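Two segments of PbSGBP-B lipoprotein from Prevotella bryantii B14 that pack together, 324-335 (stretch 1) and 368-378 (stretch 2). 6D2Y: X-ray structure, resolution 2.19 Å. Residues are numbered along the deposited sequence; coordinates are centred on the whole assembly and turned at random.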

ATOM      1  N   GLY A 324     -21.227  -6.706  -9.273  1.00 49.82           N
ATOM      2  CA  GLY A 324     -19.892  -6.289  -9.654  1.00 45.91           C
ATOM      3  C   GLY A 324     -19.840  -4.845 -10.117  1.00 52.24           C
ATOM      4  O   GLY A 324     -20.818  -4.280 -10.607  1.00 46.59           O
ATOM      5  N   TRP A 325     -18.663  -4.248  -9.952  1.00 51.73           N
ATOM      6  CA  TRP A 325     -18.397  -2.863 -10.325  1.00 53.91           C
ATOM      7  C   TRP A 325     -17.481  -2.878 -11.540  1.00 58.11           C
ATOM      8  O   TRP A 325     -16.290  -3.186 -11.423  1.00 63.84           O
ATOM      9  CB  TRP A 325     -17.764  -2.107  -9.158  1.00 46.29           C
ATOM     10  CG  TRP A 325     -17.323  -0.714  -9.486  1.00 48.53           C
ATOM     11  CD1 TRP A 325     -17.909   0.149 -10.364  1.00 43.82           C
ATOM     12  CD2 TRP A 325     -16.199  -0.022  -8.931  1.00 50.02           C
ATOM     13  NE1 TRP A 325     -17.217   1.338 -10.394  1.00 48.53           N
ATOM     14  CE2 TRP A 325     -16.164   1.258  -9.521  1.00 46.28           C
ATOM     15  CE3 TRP A 325     -15.218  -0.360  -7.993  1.00 49.26           C
ATOM     16  CZ2 TRP A 325     -15.187   2.200  -9.204  1.00 43.83           C
ATOM     17  CZ3 TRP A 325     -14.250   0.577  -7.681  1.00 52.33           C
ATOM     18  CH2 TRP A 325     -14.242   1.841  -8.283  1.00 49.30           C
ATOM     19  N   GLY A 326     -18.035  -2.546 -12.703  1.00 56.48           N
ATOM     20  CA  GLY A 326     -17.284  -2.655 -13.937  1.00 57.89           C
ATOM     21  C   GLY A 326     -17.261  -1.397 -14.779  1.00 56.66           C
ATOM     22  O   GLY A 326     -16.687  -1.392 -15.872  1.00 57.95           O
ATOM     23  N   ALA A 327     -17.880  -0.324 -14.297  1.00 51.45           N
ATOM     24  CA  ALA A 327     -17.869   0.927 -15.040  1.00 56.73           C
ATOM     25  C   ALA A 327     -17.933   2.088 -14.063  1.00 58.98           C
ATOM     26  O   ALA A 327     -18.350   1.938 -12.913  1.00 57.89           O
ATOM     27  CB  ALA A 327     -19.028   1.004 -16.041  1.00 59.37           C
ATOM     28  N   GLY A 328     -17.513   3.253 -14.537  1.00 60.65           N
ATOM     29  CA  GLY A 328     -17.591   4.454 -13.748  1.00 59.28           C
ATOM     30  C   GLY A 328     -16.474   4.553 -12.741  1.00 59.74           C
ATOM     31  O   GLY A 328     -16.517   3.957 -11.658  1.00 59.02           O
ATOM     32  N   PRO A 329     -15.442   5.314 -13.087  1.00 62.33           N
ATOM     33  CA  PRO A 329     -14.285   5.431 -12.198  1.00 63.08           C
ATOM     34  C   PRO A 329     -14.646   6.159 -10.914  1.00 58.77           C
ATOM     35  O   PRO A 329     -15.413   7.125 -10.916  1.00 58.71           O
ATOM     36  CB  PRO A 329     -13.279   6.232 -13.030  1.00 63.31           C
ATOM     37  CG  PRO A 329     -13.774   6.163 -14.447  1.00 61.09           C
ATOM     38  CD  PRO A 329     -15.265   6.081 -14.331  1.00 56.87           C
HETATM   39  N   MSE A 330     -14.028   5.777  -9.827  1.00 54.03           N
HETATM   40  CA  MSE A 330     -14.278   6.356  -8.564  1.00 49.14           C
HETATM   41  C   MSE A 330     -13.424   7.519  -8.311  1.00 51.12           C
HETATM   42  O   MSE A 330     -12.283   7.376  -8.012  1.00 50.34           O
HETATM   43  CB  MSE A 330     -13.985   5.326  -7.498  1.00 48.01           C
HETATM   44  CG  MSE A 330     -14.375   5.772  -6.105  1.00 47.88           C
HETATM   45 SE   MSE A 330     -13.946   4.676  -4.585  0.59 49.63          SE
HETATM   46  CE  MSE A 330     -15.170   3.253  -4.807  1.00 56.02           C
ATOM     47  N   GLN A 331     -13.990   8.689  -8.367  1.00 50.70           N
ATOM     48  CA  GLN A 331     -13.256   9.923  -8.125  1.00 54.00           C
ATOM     49  C   GLN A 331     -13.419  10.298  -6.657  1.00 50.79           C
ATOM     50  O   GLN A 331     -14.541  10.519  -6.189  1.00 52.29           O
ATOM     51  CB  GLN A 331     -13.742  11.043  -9.045  1.00 55.50           C
ATOM     52  CG  GLN A 331     -13.791  10.621 -10.508  1.00 60.67           C
ATOM     53  CD  GLN A 331     -13.730  11.786 -11.478  1.00 62.78           C
ATOM     54  OE1 GLN A 331     -13.310  12.887 -11.122  1.00 63.02           O
ATOM     55  NE2 GLN A 331     -14.136  11.541 -12.720  1.00 61.90           N
ATOM     56  N   ILE A 332     -12.308  10.337  -5.933  1.00 50.16           N
ATOM     57  CA  ILE A 332     -12.292  10.711  -4.525  1.00 52.67           C
ATOM     58  C   ILE A 332     -11.713  12.117  -4.445  1.00 55.21           C
ATOM     59  O   ILE A 332     -10.514  12.317  -4.666  1.00 52.43           O
ATOM     60  CB  ILE A 332     -11.484   9.710  -3.689  1.00 47.50           C
ATOM     61  CG1 ILE A 332     -11.979   8.285  -3.954  1.00 44.71           C
ATOM     62  CG2 ILE A 332     -11.578  10.043  -2.211  1.00 49.58           C
ATOM     63  CD1 ILE A 332     -11.027   7.206  -3.489  1.00 43.95           C
ATOM     64  N   ILE A 333     -12.560  13.099  -4.141  1.00 58.59           N
ATOM     65  CA  ILE A 333     -12.197  14.510  -4.242  1.00 54.77           C
ATOM     66  C   ILE A 333     -12.233  15.137  -2.854  1.00 51.83           C
ATOM     67  O   ILE A 333     -13.289  15.176  -2.211  1.00 46.19           O
ATOM     68  CB  ILE A 333     -13.127  15.278  -5.196  1.00 50.43           C
ATOM     69  CG1 ILE A 333     -13.442  14.451  -6.447  1.00 49.25           C
ATOM     70  CG2 ILE A 333     -12.506  16.606  -5.590  1.00 52.09           C
ATOM     71  CD1 ILE A 333     -14.844  13.877  -6.454  1.00 51.77           C
ATOM     72  N   PHE A 334     -11.085  15.639  -2.405  1.00 49.81           N
ATOM     73  CA  PHE A 334     -11.009  16.479  -1.221  1.00 49.54           C
ATOM     74  C   PHE A 334     -11.186  17.937  -1.624  1.00 56.09           C
ATOM     75  O   PHE A 334     -10.809  18.345  -2.725  1.00 61.18           O
ATOM     76  CB  PHE A 334      -9.672  16.298  -0.501  1.00 50.54           C
ATOM     77  CG  PHE A 334      -9.627  15.101   0.409  1.00 53.60           C
ATOM     78  CD1 PHE A 334     -10.254  15.132   1.643  1.00 50.67           C
ATOM     79  CD2 PHE A 334      -8.940  13.954   0.039  1.00 48.01           C
ATOM     80  CE1 PHE A 334     -10.209  14.040   2.486  1.00 45.01           C
ATOM     81  CE2 PHE A 334      -8.892  12.859   0.880  1.00 49.19           C
ATOM     82  CZ  PHE A 334      -9.528  12.900   2.104  1.00 44.41           C
ATOM     83  N   GLY A 335     -11.762  18.719  -0.724  1.00 53.93           N
ATOM     84  CA  GLY A 335     -12.057  20.108  -1.030  1.00 50.60           C
ATOM     85  C   GLY A 335     -11.917  20.995   0.182  1.00 56.08           C
ATOM     86  O   GLY A 335     -12.129  20.566   1.321  1.00 58.59           O
ATOM     87  N   GLY A 368      -7.945  22.438 -12.954  1.00 75.81           N
ATOM     88  CA  GLY A 368      -6.765  21.646 -12.664  1.00 77.31           C
ATOM     89  C   GLY A 368      -6.700  21.067 -11.269  1.00 74.72           C
ATOM     90  O   GLY A 368      -5.612  20.713 -10.807  1.00 75.22           O
ATOM     91  N   TRP A 369      -7.838  20.940 -10.586  1.00 69.47           N
ATOM     92  CA  TRP A 369      -7.848  20.482  -9.202  1.00 67.53           C
ATOM     93  C   TRP A 369      -7.644  18.973  -9.128  1.00 64.63           C
ATOM     94  O   TRP A 369      -8.330  18.206  -9.811  1.00 63.30           O
ATOM     95  CB  TRP A 369      -9.157  20.868  -8.516  1.00 59.65           C
ATOM     96  CG  TRP A 369      -9.184  20.484  -7.071  1.00 54.73           C
ATOM     97  CD1 TRP A 369     -10.017  19.582  -6.475  1.00 54.67           C
ATOM     98  CD2 TRP A 369      -8.324  20.980  -6.040  1.00 56.09           C
ATOM     99  NE1 TRP A 369      -9.733  19.493  -5.132  1.00 53.36           N
ATOM    100  CE2 TRP A 369      -8.697  20.341  -4.841  1.00 57.98           C
ATOM    101  CE3 TRP A 369      -7.276  21.906  -6.012  1.00 64.32           C
ATOM    102  CZ2 TRP A 369      -8.061  20.598  -3.629  1.00 58.89           C
ATOM    103  CZ3 TRP A 369      -6.646  22.159  -4.809  1.00 61.40           C
ATOM    104  CH2 TRP A 369      -7.040  21.509  -3.635  1.00 59.74           C
ATOM    105  N   GLY A 370      -6.719  18.551  -8.269  1.00 62.85           N
ATOM    106  CA  GLY A 370      -6.337  17.151  -8.215  1.00 61.68           C
ATOM    107  C   GLY A 370      -7.285  16.314  -7.370  1.00 58.62           C
ATOM    108  O   GLY A 370      -7.720  16.720  -6.293  1.00 61.07           O
ATOM    109  N   ARG A 371      -7.598  15.127  -7.879  1.00 59.81           N
ATOM    110  CA  ARG A 371      -8.372  14.148  -7.132  1.00 58.98           C
ATOM    111  C   ARG A 371      -7.933  12.758  -7.560  1.00 60.53           C
ATOM    112  O   ARG A 371      -7.442  12.562  -8.675  1.00 66.46           O
ATOM    113  CB  ARG A 371      -9.883  14.335  -7.338  1.00 49.66           C
ATOM    114  CG  ARG A 371     -10.479  13.567  -8.508  1.00 48.48           C
ATOM    115  CD  ARG A 371     -10.111  14.190  -9.848  1.00 54.08           C
ATOM    116  NE  ARG A 371     -10.299  15.639  -9.861  1.00 58.04           N
ATOM    117  CZ  ARG A 371     -11.458  16.240 -10.110  1.00 60.17           C
ATOM    118  NH1 ARG A 371     -12.542  15.520 -10.364  1.00 54.20           N
ATOM    119  NH2 ARG A 371     -11.534  17.565 -10.103  1.00 55.93           N
ATOM    120  N   ALA A 372      -8.098  11.798  -6.655  1.00 58.84           N
ATOM    121  CA  ALA A 372      -7.750  10.417  -6.952  1.00 60.39           C
ATOM    122  C   ALA A 372      -8.885   9.739  -7.704  1.00 59.15           C
ATOM    123  O   ALA A 372     -10.063   9.970  -7.421  1.00 57.69           O
ATOM    124  CB  ALA A 372      -7.443   9.650  -5.668  1.00 52.04           C
ATOM    125  N   ILE A 373      -8.524   8.905  -8.674  1.00 62.03           N
ATOM    126  CA  ILE A 373      -9.487   8.166  -9.481  1.00 67.01           C
ATOM    127  C   ILE A 373      -9.133   6.687  -9.391  1.00 61.84           C
ATOM    128  O   ILE A 373      -8.122   6.246  -9.955  1.00 63.56           O
ATOM    129  CB  ILE A 373      -9.517   8.651 -10.937  1.00 63.60           C
ATOM    130  CG1 ILE A 373      -9.495  10.181 -10.987  1.00 61.84           C
ATOM    131  CG2 ILE A 373     -10.745   8.114 -11.642  1.00 57.28           C
ATOM    132  CD1 ILE A 373      -9.898  10.768 -12.329  1.00 57.07           C
ATOM    133  N   TYR A 374      -9.962   5.924  -8.683  1.00 60.78           N
ATOM    134  CA  TYR A 374      -9.733   4.506  -8.438  1.00 57.72           C
ATOM    135  C   TYR A 374     -10.614   3.683  -9.369  1.00 56.91           C
ATOM    136  O   TYR A 374     -11.832   3.892  -9.427  1.00 55.12           O
ATOM    137  CB  TYR A 374     -10.029   4.162  -6.978  1.00 57.58           C
ATOM    138  CG  TYR A 374      -9.828   2.708  -6.602  1.00 57.26           C
ATOM    139  CD1 TYR A 374      -8.616   2.069  -6.818  1.00 60.08           C
ATOM    140  CD2 TYR A 374     -10.849   1.981  -6.013  1.00 58.11           C
ATOM    141  CE1 TYR A 374      -8.435   0.741  -6.465  1.00 60.94           C
ATOM    142  CE2 TYR A 374     -10.681   0.660  -5.652  1.00 58.01           C
ATOM    143  CZ  TYR A 374      -9.475   0.044  -5.882  1.00 59.73           C
ATOM    144  OH  TYR A 374      -9.311  -1.275  -5.526  1.00 64.09           O
HETATM  145  N   MSE A 375     -10.001   2.755 -10.094  1.00 57.21           N
HETATM  146  CA  MSE A 375     -10.743   1.962 -11.065  1.00 53.98           C
HETATM  147  C   MSE A 375     -10.139   0.571 -11.244  1.00 57.53           C
HETATM  148  O   MSE A 375      -9.526   0.290 -12.275  1.00 61.99           O
HETATM  149  CB  MSE A 375     -10.783   2.659 -12.430  1.00 61.33           C
HETATM  150  CG  MSE A 375      -9.450   3.268 -12.889  1.00 71.28           C
HETATM  151 SE   MSE A 375      -9.620   4.787 -14.091  0.63 72.40          SE
HETATM  152  CE  MSE A 375     -10.915   4.010 -15.302  1.00 58.73           C
ATOM    153  N   PRO A 376     -10.316  -0.314 -10.259  1.00 50.76           N
ATOM    154  CA  PRO A 376      -9.765  -1.672 -10.392  1.00 50.32           C
ATOM    155  C   PRO A 376     -10.450  -2.501 -11.464  1.00 64.23           C
ATOM    156  O   PRO A 376      -9.920  -3.556 -11.837  1.00 66.87           O
ATOM    157  CB  PRO A 376      -9.982  -2.275  -9.000  1.00 45.08           C
ATOM    158  CG  PRO A 376     -11.171  -1.552  -8.470  1.00 43.70           C
ATOM    159  CD  PRO A 376     -11.085  -0.147  -9.015  1.00 45.85           C
ATOM    160  N   TRP A 377     -11.604  -2.062 -11.970  1.00 67.34           N
ATOM    161  CA  TRP A 377     -12.264  -2.762 -13.063  1.00 61.71           C
ATOM    162  C   TRP A 377     -11.567  -2.550 -14.401  1.00 65.70           C
ATOM    163  O   TRP A 377     -11.901  -3.241 -15.370  1.00 71.42           O
ATOM    164  CB  TRP A 377     -13.727  -2.321 -13.161  1.00 59.09           C
ATOM    165  CG  TRP A 377     -13.930  -0.836 -13.216  1.00 57.18           C
ATOM    166  CD1 TRP A 377     -14.213  -0.008 -12.168  1.00 62.65           C
ATOM    167  CD2 TRP A 377     -13.887  -0.006 -14.383  1.00 58.05           C
ATOM    168  NE1 TRP A 377     -14.339   1.289 -12.609  1.00 58.52           N
ATOM    169  CE2 TRP A 377     -14.144   1.316 -13.965  1.00 59.73           C
ATOM    170  CE3 TRP A 377     -13.651  -0.251 -15.740  1.00 56.69           C
ATOM    171  CZ2 TRP A 377     -14.172   2.389 -14.854  1.00 59.68           C
ATOM    172  CZ3 TRP A 377     -13.679   0.816 -16.621  1.00 59.12           C
ATOM    173  CH2 TRP A 377     -13.938   2.118 -16.176  1.00 62.23           C
ATOM    174  N   TYR A 378     -10.614  -1.624 -14.476  1.00 68.49           N
ATOM    175  CA  TYR A 378      -9.854  -1.351 -15.694  1.00 72.29           C
ATOM    176  C   TYR A 378      -8.458  -1.940 -15.513  1.00 81.32           C
ATOM    177  O   TYR A 378      -7.610  -1.356 -14.830  1.00 83.51           O
ATOM    178  CB  TYR A 378      -9.799   0.147 -15.977  1.00 67.17           C
ATOM    179  CG  TYR A 378      -9.315   0.478 -17.367  1.00 67.88           C
ATOM    180  CD1 TYR A 378      -8.165   1.234 -17.561  1.00 72.32           C
ATOM    181  CD2 TYR A 378     -10.006   0.038 -18.487  1.00 60.18           C
ATOM    182  CE1 TYR A 378      -7.718   1.539 -18.830  1.00 74.63           C
ATOM    183  CE2 TYR A 378      -9.568   0.337 -19.761  1.00 68.32           C
ATOM    184  CZ  TYR A 378      -8.422   1.088 -19.928  1.00 74.30           C
ATOM    185  OH  TYR A 378      -7.982   1.388 -21.197  1.00 77.43           O
TER
HETATM  186  O   HOH W   1      -8.841  16.391  -3.929  1.00 50.69           O

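Trp377 has more surface covered by the other stretch than any other residue here. Its CA-to-CB bond points toward stretch 1, and its indole lies along the backbone from Trp325 to Pro329. Ala327 CA sits over one face of the Trp377 six-membered ring, 4.0 Å from the centroid of that ring and close to its normal, a CH-pi contact. Gly326 covers the ring as well, with Gly326 O 3.2 Å from Trp377 CE3. Pro329 closes the ring edge, its CG 3.8 Å from Trp377 CZ2. A type I turn from Met375 to Tyr378 carries Trp377, and Tyr378 N donates to Met375 O at 3.1 Å.

Trp325 meets Trp377 edge-to-face. The edge of Trp377 is directed at the face of Trp325, with Trp377 CD1 3.5 Å from Trp325 CE2 and the planes at 66°. The far end of the Trp325 ring reaches Pro376 CD, 3.5 Å from its CZ3, and Tyr374 CD2, 4.0 Å from the same atom. Trp325 NE1 donates to Gly328 O at 3.0 Å and, weakly, to Ala327 O at 2.8 Å, so the indole is tied to its own loop.

Tyr374 joins this cluster to an antiparallel strand pairing. Its N donates to Met330 O at 2.8 Å, and Met330 N donates back to Tyr374 O at 2.9 Å. Two residues along, Ile332 N to Ala372 O at 2.7 Å and Ala372 N to Ile332 O at 3.2 Å repeat the pattern. Between them, Gln331 and Ile373 form a non-hydrogen-bonded pair, their side chains on the face opposite Tyr374.

Beyond the cluster, Arg371 NH1 donates to Gln331 OE1 at 2.8 Å. Trp369 NE1 donates to Phe334 O at 2.9 Å. Water 1 bridges the backbones, accepting from Phe334 N at 2.8 Å and donating to Gly370 O at 2.6 Å.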